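Cyclic nucleotide-gated potassium channel mll3241 (Mesorhizobium loti, PDB 4MUV) conducts potassium across the membrane as a cAMP-activated homotetramer, represented here by its cytoplasmic cyclic nucleotide-binding domain, engineered for inverted ligand selectivity and bound to cyclic GMP. Local coordinates at residues Gly56-Phe61 with Glu92-Thr97; Met86-Gly91 with Ala112-Leu117; Val67-Ala70 with Pro74-Leu77. The protein carries 3 engineered substitutions. All coordinates share one frame; numbering follows the deposited sequence.

Interaction 1 of 3, residues Gly56-Phe61 with Glu92-Thr97; sequences GDRMFF and EPRSAT. With PCG (cyclic guanosine monophosphate), chain C.
The flat guanidinium group of Arg94 has Gly56 CA over one face, 3.4 Å above the plane and close to its centre, while Arg58 O and the phosphate oxygen O1A of cyclic GMP meet its edge. Gly56 has no side chain, and a beta carbon there would run into Arg94 CZ. In the edge contact, NH2 of Arg94 gives Arg58 O a hydrogen bond of 2.8 Å that is close to straight (164°), and NH1 adds a weak one to the same oxygen. NH1 also reaches O1A of cyclic GMP at 2.9 Å, so the guanidinium links the strand to the ligand, NH2 holding the carbonyl and NH1 the phosphate. A bend at chi2 (-60°), followed by an extended run, brings the group to this place. The guanidinium of Arg58 is turned 74° from that of Arg94 and grips the carboxylate of Asp57 side-on, with NE to OD1 at 2.7 Å. Ser95 continues the phosphate site: its OG donates to O2A of cyclic GMP at 2.8 Å and accepts from N2 of the guanine, also at 2.8 Å. A leucine in place of Arg94 would probably leave O1A without this charged partner and Arg58 O without its side-chain donors. A backbone carbonyl thus holds a phosphate-binding arginine in position. A water joins Gly56 N to Glu92 O nearby. The loop 92-97 follows helix 85-90, whose Ala87 touches Arg94; strand 58-64 pairs with strands 104-110 and 82-83, and Phe60 packs against the ring of Phe83.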
loop_
_atom_site.group_PDB
_atom_site.type_symbol
_atom_site.label_atom_id
_atom_site.label_comp_id
_atom_site.label_asym_id
_atom_site.label_seq_id
_atom_site.Cartn_x
_atom_site.Cartn_y
_atom_site.Cartn_z
ATOM N N GLY A 56 -8.366 8.787 3.337
ATOM C CA GLY A 56 -7.718 7.548 2.950
ATOM C C GLY A 56 -8.404 6.369 3.603
ATOM O O GLY A 56 -8.623 6.366 4.802
ATOM N N ASP A 57 -8.744 5.368 2.805
ATOM C CA ASP A 57 -9.435 4.177 3.286
ATOM C C ASP A 57 -8.737 2.904 2.855
ATOM O O ASP A 57 -9.293 1.827 3.010
ATOM C CB ASP A 57 -10.880 4.168 2.765
ATOM C CG ASP A 57 -10.945 4.076 1.253
ATOM O OD1 ASP A 57 -9.876 4.203 0.609
ATOM O OD2 ASP A 57 -12.073 3.943 0.697
ATOM N N ARG A 58 -7.528 3.022 2.332
ATOM C CA ARG A 58 -6.760 1.856 1.928
ATOM C C ARG A 58 -5.297 2.224 1.790
ATOM O O ARG A 58 -4.930 3.398 1.800
ATOM C CB ARG A 58 -7.282 1.348 0.598
ATOM C CG ARG A 58 -7.039 2.321 -0.532
ATOM C CD ARG A 58 -7.973 2.105 -1.695
ATOM N NE ARG A 58 -9.335 2.443 -1.332
ATOM C CZ ARG A 58 -10.406 2.133 -2.049
ATOM N NH1 ARG A 58 -10.286 1.471 -3.194
ATOM N NH2 ARG A 58 -11.600 2.490 -1.616
ATOM N N MET A 59 -4.445 1.213 1.678
ATOM C CA MET A 59 -3.044 1.444 1.329
ATOM C C MET A 59 -2.655 0.470 0.229
ATOM O O MET A 59 -3.465 -0.371 -0.186
ATOM C CB MET A 59 -2.105 1.348 2.531
ATOM C CG MET A 59 -2.003 -0.039 3.109
ATOM S SD MET A 59 -0.631 -0.246 4.258
ATOM C CE MET A 59 0.753 -0.085 3.138
ATOM N N PHE A 60 -1.431 0.614 -0.263
ATOM C CA PHE A 60 -1.019 -0.028 -1.502
ATOM C C PHE A 60 0.405 -0.553 -1.379
ATOM O O PHE A 60 1.295 0.133 -0.850
ATOM C CB PHE A 60 -1.047 0.960 -2.649
ATOM C CG PHE A 60 -2.378 1.621 -2.856
ATOM C CD1 PHE A 60 -3.316 1.053 -3.699
ATOM C CD2 PHE A 60 -2.669 2.822 -2.248
ATOM C CE1 PHE A 60 -4.539 1.653 -3.914
ATOM C CE2 PHE A 60 -3.899 3.439 -2.454
ATOM C CZ PHE A 60 -4.832 2.850 -3.290
ATOM N N PHE A 61 0.625 -1.770 -1.889
ATOM C CA PHE A 61 1.947 -2.384 -2.008
ATOM C C PHE A 61 2.314 -2.389 -3.472
ATOM O O PHE A 61 1.584 -2.905 -4.307
ATOM C CB PHE A 61 1.916 -3.798 -1.433
ATOM C CG PHE A 61 1.553 -3.799 0.008
ATOM C CD1 PHE A 61 0.232 -3.810 0.400
ATOM C CD2 PHE A 61 2.536 -3.711 0.979
ATOM C CE1 PHE A 61 -0.095 -3.761 1.728
ATOM C CE2 PHE A 61 2.203 -3.638 2.313
ATOM C CZ PHE A 61 0.884 -3.670 2.686
ATOM N N GLU A 92 -5.845 10.870 9.522
ATOM C CA GLU A 92 -5.764 12.162 8.878
ATOM C C GLU A 92 -5.866 12.000 7.375
ATOM O O GLU A 92 -5.726 10.900 6.843
ATOM C CB GLU A 92 -4.459 12.877 9.244
ATOM C CG GLU A 92 -4.304 13.170 10.736
ATOM C CD GLU A 92 -5.308 14.187 11.270
ATOM O OE1 GLU A 92 -5.851 14.990 10.478
ATOM O OE2 GLU A 92 -5.553 14.187 12.495
ATOM N N PRO A 93 -6.102 13.104 6.689
ATOM C CA PRO A 93 -6.163 13.030 5.234
ATOM C C PRO A 93 -4.829 12.627 4.627
ATOM O O PRO A 93 -3.783 12.718 5.265
ATOM C CB PRO A 93 -6.539 14.461 4.841
ATOM C CG PRO A 93 -7.259 14.989 6.059
ATOM C CD PRO A 93 -6.499 14.431 7.196
ATOM N N ARG A 94 -4.868 12.209 3.379
ATOM C CA ARG A 94 -3.650 11.919 2.652
ATOM C C ARG A 94 -2.688 13.092 2.758
ATOM O O ARG A 94 -3.082 14.264 2.637
ATOM C CB ARG A 94 -3.937 11.682 1.175
ATOM C CG ARG A 94 -4.805 10.497 0.811
ATOM C CD ARG A 94 -4.200 9.199 1.271
ATOM N NE ARG A 94 -4.972 8.072 0.774
ATOM C CZ ARG A 94 -4.816 6.824 1.178
ATOM N NH1 ARG A 94 -3.931 6.526 2.114
ATOM N NH2 ARG A 94 -5.559 5.859 0.631
ATOM N N SER A 95 -1.417 12.782 2.941
ATOM C CA SER A 95 -0.397 13.793 3.165
ATOM C C SER A 95 0.415 14.145 1.930
ATOM O O SER A 95 1.235 15.060 1.986
ATOM C CB SER A 95 0.560 13.376 4.291
ATOM O OG SER A 95 1.342 12.248 3.909
ATOM N N ALA A 96 0.177 13.435 0.830
ATOM C CA ALA A 96 0.885 13.685 -0.418
ATOM C C ALA A 96 0.093 13.026 -1.533
ATOM O O ALA A 96 -0.616 12.052 -1.311
ATOM C CB ALA A 96 2.291 13.108 -0.361
ATOM N N THR A 97 0.258 13.566 -2.737
ATOM C CA THR A 97 -0.295 12.971 -3.940
ATOM C C THR A 97 0.697 11.949 -4.506
ATOM O O THR A 97 1.882 12.249 -4.700
ATOM C CB THR A 97 -0.626 14.056 -4.956
ATOM O OG1 THR A 97 -1.629 14.897 -4.371
ATOM C CG2 THR A 97 -1.141 13.458 -6.279
HETATM P PA PCG C . -0.696 8.887 2.969
HETATM O O1A PCG C . -1.858 8.028 3.425
HETATM O O2A PCG C . -0.517 10.187 3.669
HETATM O "O5'" PCG C . -0.854 9.154 1.455
HETATM C "C5'" PCG C . 0.205 9.589 0.731
HETATM C "C4'" PCG C . 1.371 8.609 0.954
HETATM O "O4'" PCG C . 2.640 8.841 0.237
HETATM C "C3'" PCG C . 1.697 8.576 2.291
HETATM O "O3'" PCG C . 0.626 8.019 3.117
HETATM C "C2'" PCG C . 3.027 7.717 2.272
HETATM O "O2'" PCG C . 2.693 6.337 2.420
HETATM C "C1'" PCG C . 3.604 7.978 1.017
HETATM N N9 PCG C . 4.881 8.627 1.012
HETATM C C8 PCG C . 6.070 8.121 0.544
HETATM N N7 PCG C . 7.087 8.947 0.793
HETATM C C5 PCG C . 6.528 10.022 1.441
HETATM C C6 PCG C . 7.113 11.226 1.964
HETATM O O6 PCG C . 8.328 11.535 1.909
HETATM N N1 PCG C . 6.215 12.080 2.558
HETATM C C2 PCG C . 4.863 11.809 2.705
HETATM N N2 PCG C . 4.081 12.712 3.324
HETATM N N3 PCG C . 4.268 10.673 2.220
HETATM C C4 PCG C . 5.180 9.800 1.590
HETATM O O HOH W 1 -8.060 9.713 6.087
#

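Interaction 2 of 3, residues Met86-Gly91 with Ala112-Leu117; sequences MALISG and ADFQML. With PCG (cyclic guanosine monophosphate), chain C.
In the short helix that presents Leu88 and Ile89 to the ring of Phe114, the carbonyl oxygen of Met86 is gripped twice by one residue: Ser90 N at 3.0 Å and Ser90 OG, also at 3.0 Å, the hydroxyl coming from above the carbonyl plane. This helix belongs to the phosphate-binding cassette of the cyclic nucleotide-binding fold. Near its N-terminal end Ala87 N donates to O1A of cyclic GMP at 3.0 Å, and the helix dipole would be expected to favour the phosphate there. Met86 lies on the ligand side, its SD against the ribose, 3.6 Å from C3' of cyclic GMP. Leu88 faces the other way, toward helix 111-120, whose segment 112-117 crosses this one at -70° with the axes 10.8 Å apart. Phe114, with CG anti to its own backbone nitrogen (chi1 173°), extends its ring toward Leu88, between the two helices. Leu88 CD1 stands over the ring face in a CH-pi contact, 3.9 Å from the Phe114 ring centroid and displaced toward the CG side of the ring. Leu88 CB covers the same face nearer CD2 and CE2. The contact illustrates how a binding element can be backed by apolar packing: Met59 of strand 58-64 touches both Leu88 and Phe114, and Phe128 of helix 122-139 meets the Phe114 ring. Gln115 bends back so that its NE2 approaches Leu88 O without forming a hydrogen bond. At the far end of the ring, Ile89 CG1 comes to the edge, 4.0 Å from Phe114 CZ.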
loop_
_atom_site.group_PDB
_atom_site.type_symbol
_atom_site.label_atom_id
_atom_site.label_comp_id
_atom_site.label_asym_id
_atom_site.label_seq_id
_atom_site.Cartn_x
_atom_site.Cartn_y
_atom_site.Cartn_z
ATOM N N MET A 86 0.002 6.137 6.048
ATOM C CA MET A 86 -0.036 7.238 7.000
ATOM C C MET A 86 -1.454 7.631 7.355
ATOM O O MET A 86 -1.757 7.849 8.527
ATOM C CB MET A 86 0.758 8.437 6.479
ATOM C CG MET A 86 2.252 8.176 6.427
ATOM S SD MET A 86 3.210 9.389 5.501
ATOM C CE MET A 86 3.122 10.763 6.638
ATOM N N ALA A 87 -2.333 7.713 6.363
ATOM C CA ALA A 87 -3.721 8.102 6.636
ATOM C C ALA A 87 -4.423 7.042 7.462
ATOM O O ALA A 87 -5.290 7.357 8.279
ATOM C CB ALA A 87 -4.462 8.311 5.357
ATOM N N LEU A 88 -4.062 5.778 7.249
ATOM C CA LEU A 88 -4.680 4.699 8.010
ATOM C C LEU A 88 -4.271 4.704 9.479
ATOM O O LEU A 88 -5.079 4.379 10.354
ATOM C CB LEU A 88 -4.390 3.344 7.377
ATOM C CG LEU A 88 -4.801 3.165 5.923
ATOM C CD1 LEU A 88 -4.532 1.740 5.445
ATOM C CD2 LEU A 88 -6.254 3.519 5.726
ATOM N N ILE A 89 -3.027 5.088 9.741
ATOM C CA ILE A 89 -2.539 5.167 11.125
ATOM C C ILE A 89 -3.012 6.397 11.879
ATOM O O ILE A 89 -3.328 6.316 13.050
ATOM C CB ILE A 89 -1.024 5.248 11.177
ATOM C CG1 ILE A 89 -0.431 3.981 10.619
ATOM C CG2 ILE A 89 -0.530 5.469 12.654
ATOM C CD1 ILE A 89 1.047 4.108 10.266
ATOM N N SER A 90 -2.963 7.556 11.237
ATOM C CA SER A 90 -3.281 8.815 11.913
ATOM C C SER A 90 -4.775 9.190 11.848
ATOM O O SER A 90 -5.244 9.975 12.660
ATOM C CB SER A 90 -2.429 9.948 11.330
ATOM O OG SER A 90 -2.851 10.241 10.022
ATOM N N GLY A 91 -5.519 8.613 10.905
ATOM C CA GLY A 91 -6.894 9.018 10.622
ATOM C C GLY A 91 -6.998 10.338 9.883
ATOM O O GLY A 91 -8.083 10.854 9.612
ATOM N N ALA A 112 -9.942 -1.924 6.903
ATOM C CA ALA A 112 -10.314 -2.937 7.878
ATOM C C ALA A 112 -9.250 -4.024 7.943
ATOM O O ALA A 112 -8.916 -4.538 9.006
ATOM C CB ALA A 112 -11.642 -3.564 7.535
ATOM N N ASP A 113 -8.753 -4.410 6.779
ATOM C CA ASP A 113 -7.765 -5.489 6.710
ATOM C C ASP A 113 -6.378 -5.026 7.174
ATOM O O ASP A 113 -5.633 -5.808 7.750
ATOM C CB ASP A 113 -7.753 -6.062 5.316
ATOM C CG ASP A 113 -9.096 -6.603 4.943
ATOM O OD1 ASP A 113 -9.570 -7.537 5.627
ATOM O OD2 ASP A 113 -9.679 -6.088 3.983
ATOM N N PHE A 114 -6.065 -3.749 6.960
ATOM C CA PHE A 114 -4.878 -3.144 7.550
ATOM C C PHE A 114 -4.947 -3.209 9.072
ATOM O O PHE A 114 -3.933 -3.513 9.725
ATOM C CB PHE A 114 -4.765 -1.693 7.080
ATOM C CG PHE A 114 -3.668 -0.898 7.734
ATOM C CD1 PHE A 114 -2.388 -0.897 7.207
ATOM C CD2 PHE A 114 -3.922 -0.117 8.855
ATOM C CE1 PHE A 114 -1.392 -0.138 7.766
ATOM C CE2 PHE A 114 -2.916 0.647 9.419
ATOM C CZ PHE A 114 -1.652 0.619 8.885
ATOM N N GLN A 115 -6.106 -2.894 9.660
ATOM C CA GLN A 115 -6.214 -2.959 11.116
ATOM C C GLN A 115 -6.067 -4.397 11.607
ATOM O O GLN A 115 -5.436 -4.635 12.632
ATOM C CB GLN A 115 -7.517 -2.347 11.635
ATOM C CG GLN A 115 -7.785 -0.910 11.187
ATOM C CD GLN A 115 -6.702 0.087 11.555
ATOM O OE1 GLN A 115 -5.804 -0.187 12.336
ATOM N NE2 GLN A 115 -6.779 1.258 10.958
ATOM N N MET A 116 -6.642 -5.353 10.880
ATOM C CA MET A 116 -6.465 -6.743 11.266
ATOM C C MET A 116 -4.999 -7.136 11.194
ATOM O O MET A 116 -4.501 -7.803 12.092
ATOM C CB MET A 116 -7.285 -7.678 10.405
ATOM C CG MET A 116 -6.956 -9.114 10.719
ATOM S SD MET A 116 -8.240 -10.265 10.260
ATOM C CE MET A 116 -9.480 -9.901 11.483
ATOM N N LEU A 117 -4.315 -6.726 10.135
ATOM C CA LEU A 117 -2.896 -7.024 9.994
ATOM C C LEU A 117 -2.092 -6.452 11.159
ATOM O O LEU A 117 -1.257 -7.128 11.734
ATOM C CB LEU A 117 -2.386 -6.480 8.664
ATOM C CG LEU A 117 -0.883 -6.572 8.363
ATOM C CD1 LEU A 117 -0.365 -8.021 8.434
ATOM C CD2 LEU A 117 -0.575 -5.949 6.982
HETATM P PA PCG C . -0.696 8.887 2.969
HETATM O O1A PCG C . -1.858 8.028 3.425
HETATM O O2A PCG C . -0.517 10.187 3.669
HETATM O "O5'" PCG C . -0.854 9.154 1.455
HETATM C "C5'" PCG C . 0.205 9.589 0.731
HETATM C "C4'" PCG C . 1.371 8.609 0.954
HETATM O "O4'" PCG C . 2.640 8.841 0.237
HETATM C "C3'" PCG C . 1.697 8.576 2.291
HETATM O "O3'" PCG C . 0.626 8.019 3.117
HETATM C "C2'" PCG C . 3.027 7.717 2.272
HETATM O "O2'" PCG C . 2.693 6.337 2.420
HETATM C "C1'" PCG C . 3.604 7.978 1.017
HETATM N N9 PCG C . 4.881 8.627 1.012
HETATM C C8 PCG C . 6.070 8.121 0.544
HETATM N N7 PCG C . 7.087 8.947 0.793
HETATM C C5 PCG C . 6.528 10.022 1.441
HETATM C C6 PCG C . 7.113 11.226 1.964
HETATM O O6 PCG C . 8.328 11.535 1.909
HETATM N N1 PCG C . 6.215 12.080 2.558
HETATM C C2 PCG C . 4.863 11.809 2.705
HETATM N N2 PCG C . 4.081 12.712 3.324
HETATM N N3 PCG C . 4.268 10.673 2.220
HETATM C C4 PCG C . 5.180 9.800 1.590
#

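Interaction 3 of 3, residues Val67-Ala70 with Pro74-Leu77. Engineered in segment 74-77: Ser75 (natural residue Val). With PCG (cyclic guanosine monophosphate), chain C.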
loop_
_atom_site.group_PDB
_atom_site.type_symbol
_atom_site.label_atom_id
_atom_site.label_comp_id
_atom_site.label_asym_id
_atom_site.label_seq_id
_atom_site.Cartn_x
_atom_site.Cartn_y
_atom_site.Cartn_z
ATOM N N VAL A 67 5.734 4.216 -8.649
ATOM C CA VAL A 67 4.947 5.412 -8.394
ATOM C C VAL A 67 5.836 6.591 -8.043
ATOM O O VAL A 67 6.971 6.411 -7.611
ATOM C CB VAL A 67 3.899 5.196 -7.284
ATOM C CG1 VAL A 67 2.963 4.072 -7.656
ATOM C CG2 VAL A 67 4.549 4.958 -5.949
ATOM N N SER A 68 5.270 7.778 -8.207
ATOM C CA SER A 68 5.889 9.051 -7.894
ATOM C C SER A 68 5.155 9.682 -6.716
ATOM O O SER A 68 3.937 9.770 -6.729
ATOM C CB SER A 68 5.721 9.941 -9.129
ATOM O OG SER A 68 5.989 11.275 -8.864
ATOM N N VAL A 69 5.902 10.114 -5.710
ATOM C CA VAL A 69 5.351 10.767 -4.521
ATOM C C VAL A 69 5.712 12.243 -4.569
ATOM O O VAL A 69 6.893 12.599 -4.578
ATOM C CB VAL A 69 5.897 10.133 -3.219
ATOM C CG1 VAL A 69 5.276 10.825 -2.000
ATOM C CG2 VAL A 69 5.664 8.622 -3.209
ATOM N N ALA A 70 4.687 13.094 -4.595
ATOM C CA ALA A 70 4.875 14.540 -4.669
ATOM C C ALA A 70 4.973 15.128 -3.264
ATOM O O ALA A 70 3.990 15.455 -2.661
ATOM C CB ALA A 70 3.714 15.183 -5.443
ATOM N N PRO A 74 10.719 14.798 -3.321
ATOM C CA PRO A 74 9.988 13.861 -4.183
ATOM C C PRO A 74 10.750 12.548 -4.304
ATOM O O PRO A 74 11.983 12.517 -4.329
ATOM C CB PRO A 74 9.944 14.589 -5.532
ATOM C CG PRO A 74 10.096 16.028 -5.199
ATOM C CD PRO A 74 10.954 16.093 -3.984
ATOM N N SER A 75 10.008 11.455 -4.361
ATOM C CA SER A 75 10.638 10.148 -4.467
ATOM C C SER A 75 9.838 9.221 -5.363
ATOM O O SER A 75 8.685 9.485 -5.707
ATOM C CB SER A 75 10.811 9.531 -3.080
ATOM O OG SER A 75 9.569 9.353 -2.447
ATOM N N GLU A 76 10.505 8.165 -5.790
ATOM C CA GLU A 76 9.890 7.116 -6.579
ATOM C C GLU A 76 9.897 5.836 -5.737
ATOM O O GLU A 76 10.900 5.517 -5.084
ATOM C CB GLU A 76 10.656 6.934 -7.901
ATOM C CG GLU A 76 9.911 6.128 -8.988
ATOM C CD GLU A 76 10.669 6.020 -10.309
ATOM O OE1 GLU A 76 11.920 5.953 -10.281
ATOM O OE2 GLU A 76 10.008 5.979 -11.374
ATOM N N LEU A 77 8.784 5.123 -5.747
ATOM C CA LEU A 77 8.667 3.855 -5.036
ATOM C C LEU A 77 8.449 2.737 -6.043
ATOM O O LEU A 77 7.522 2.784 -6.841
ATOM C CB LEU A 77 7.524 3.878 -4.040
ATOM C CG LEU A 77 7.542 4.999 -2.992
ATOM C CD1 LEU A 77 6.299 4.950 -2.140
ATOM C CD2 LEU A 77 8.766 4.890 -2.125
HETATM P PA PCG C . -0.696 8.887 2.969
HETATM O O1A PCG C . -1.858 8.028 3.425
HETATM O O2A PCG C . -0.517 10.187 3.669
HETATM O "O5'" PCG C . -0.854 9.154 1.455
HETATM C "C5'" PCG C . 0.205 9.589 0.731
HETATM C "C4'" PCG C . 1.371 8.609 0.954
HETATM O "O4'" PCG C . 2.640 8.841 0.237
HETATM C "C3'" PCG C . 1.697 8.576 2.291
HETATM O "O3'" PCG C . 0.626 8.019 3.117
HETATM C "C2'" PCG C . 3.027 7.717 2.272
HETATM O "O2'" PCG C . 2.693 6.337 2.420
HETATM C "C1'" PCG C . 3.604 7.978 1.017
HETATM N N9 PCG C . 4.881 8.627 1.012
HETATM C C8 PCG C . 6.070 8.121 0.544
HETATM N N7 PCG C . 7.087 8.947 0.793
HETATM C C5 PCG C . 6.528 10.022 1.441
HETATM C C6 PCG C . 7.113 11.226 1.964
HETATM O O6 PCG C . 8.328 11.535 1.909
HETATM N N1 PCG C . 6.215 12.080 2.558
HETATM C C2 PCG C . 4.863 11.809 2.705
HETATM N N2 PCG C . 4.081 12.712 3.324
HETATM N N3 PCG C . 4.268 10.673 2.220
HETATM C C4 PCG C . 5.180 9.800 1.590
HETATM O O HOH W 2 8.489 11.360 -7.946
#
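A beta hairpin of the cyclic nucleotide-binding beta roll joins strand 67-70 to strand 75-77, where antiparallel pairing also furnishes a ligand wall. Val67 and Leu77 form a hydrogen-bonded pair, with Val67 N to Leu77 O and Leu77 N to Val67 O both at 2.9 Å. Ser68 and Glu76 follow as a non-hydrogen-bonded pair. Val69 then faces Ser75: Val69 N donates to Ser75 O at 2.9 Å, whereas the return bond from Ser75 N is weak. Ser75 O takes a second donor, a water that also touches Ser68 OG. Val67, Val69, Ser75 and Leu77 turn their side chains to the same face of the sheet. There Val69 divides its branches: CG1, anti to the backbone nitrogen (chi1 -179°), lies against the purine, 3.7 Å from C4 of cyclic GMP, while CG2 touches Leu77 CD1 at 3.9 Å. Ser75, an engineered residue replacing a natural valine, rests its OG 3.8 Å from Val69 CB. Val67 CG2 packs on Leu77 CB at 3.7 Å. On the other face, in the conformer described, Glu76 OE2 bonds to Ser66 OG. Strand 75-77 is outermost in its sheet within this chain. Strand 67-70 has strand 97-100 on its other flank, with Ser68 bonded to Ser99 through the backbone, and Phe83 of strand 82-83 touches both Val67 and Leu77.

All three contacts reach the bound cyclic GMP, two at its phosphate and one at its purine. Interactions 1 and 2 share its phosphate: O1A takes hydrogen bonds from both Arg94 and Ala87. The centres of interactions 1 and 2 are about 10 Å apart and they pack directly, Met59 SD standing 3.5 Å from Phe114 CD1. Interaction 3, nested in the loop closed by interaction 1 and about 13 Å from it between centres, is probably joined to it by a hydrogen bond, Ala70 N to Thr97 O at 2.9 Å. Interactions 2 and 3 do not touch, their nearest atoms being about 8 Å apart; the nucleotide is contacted by both.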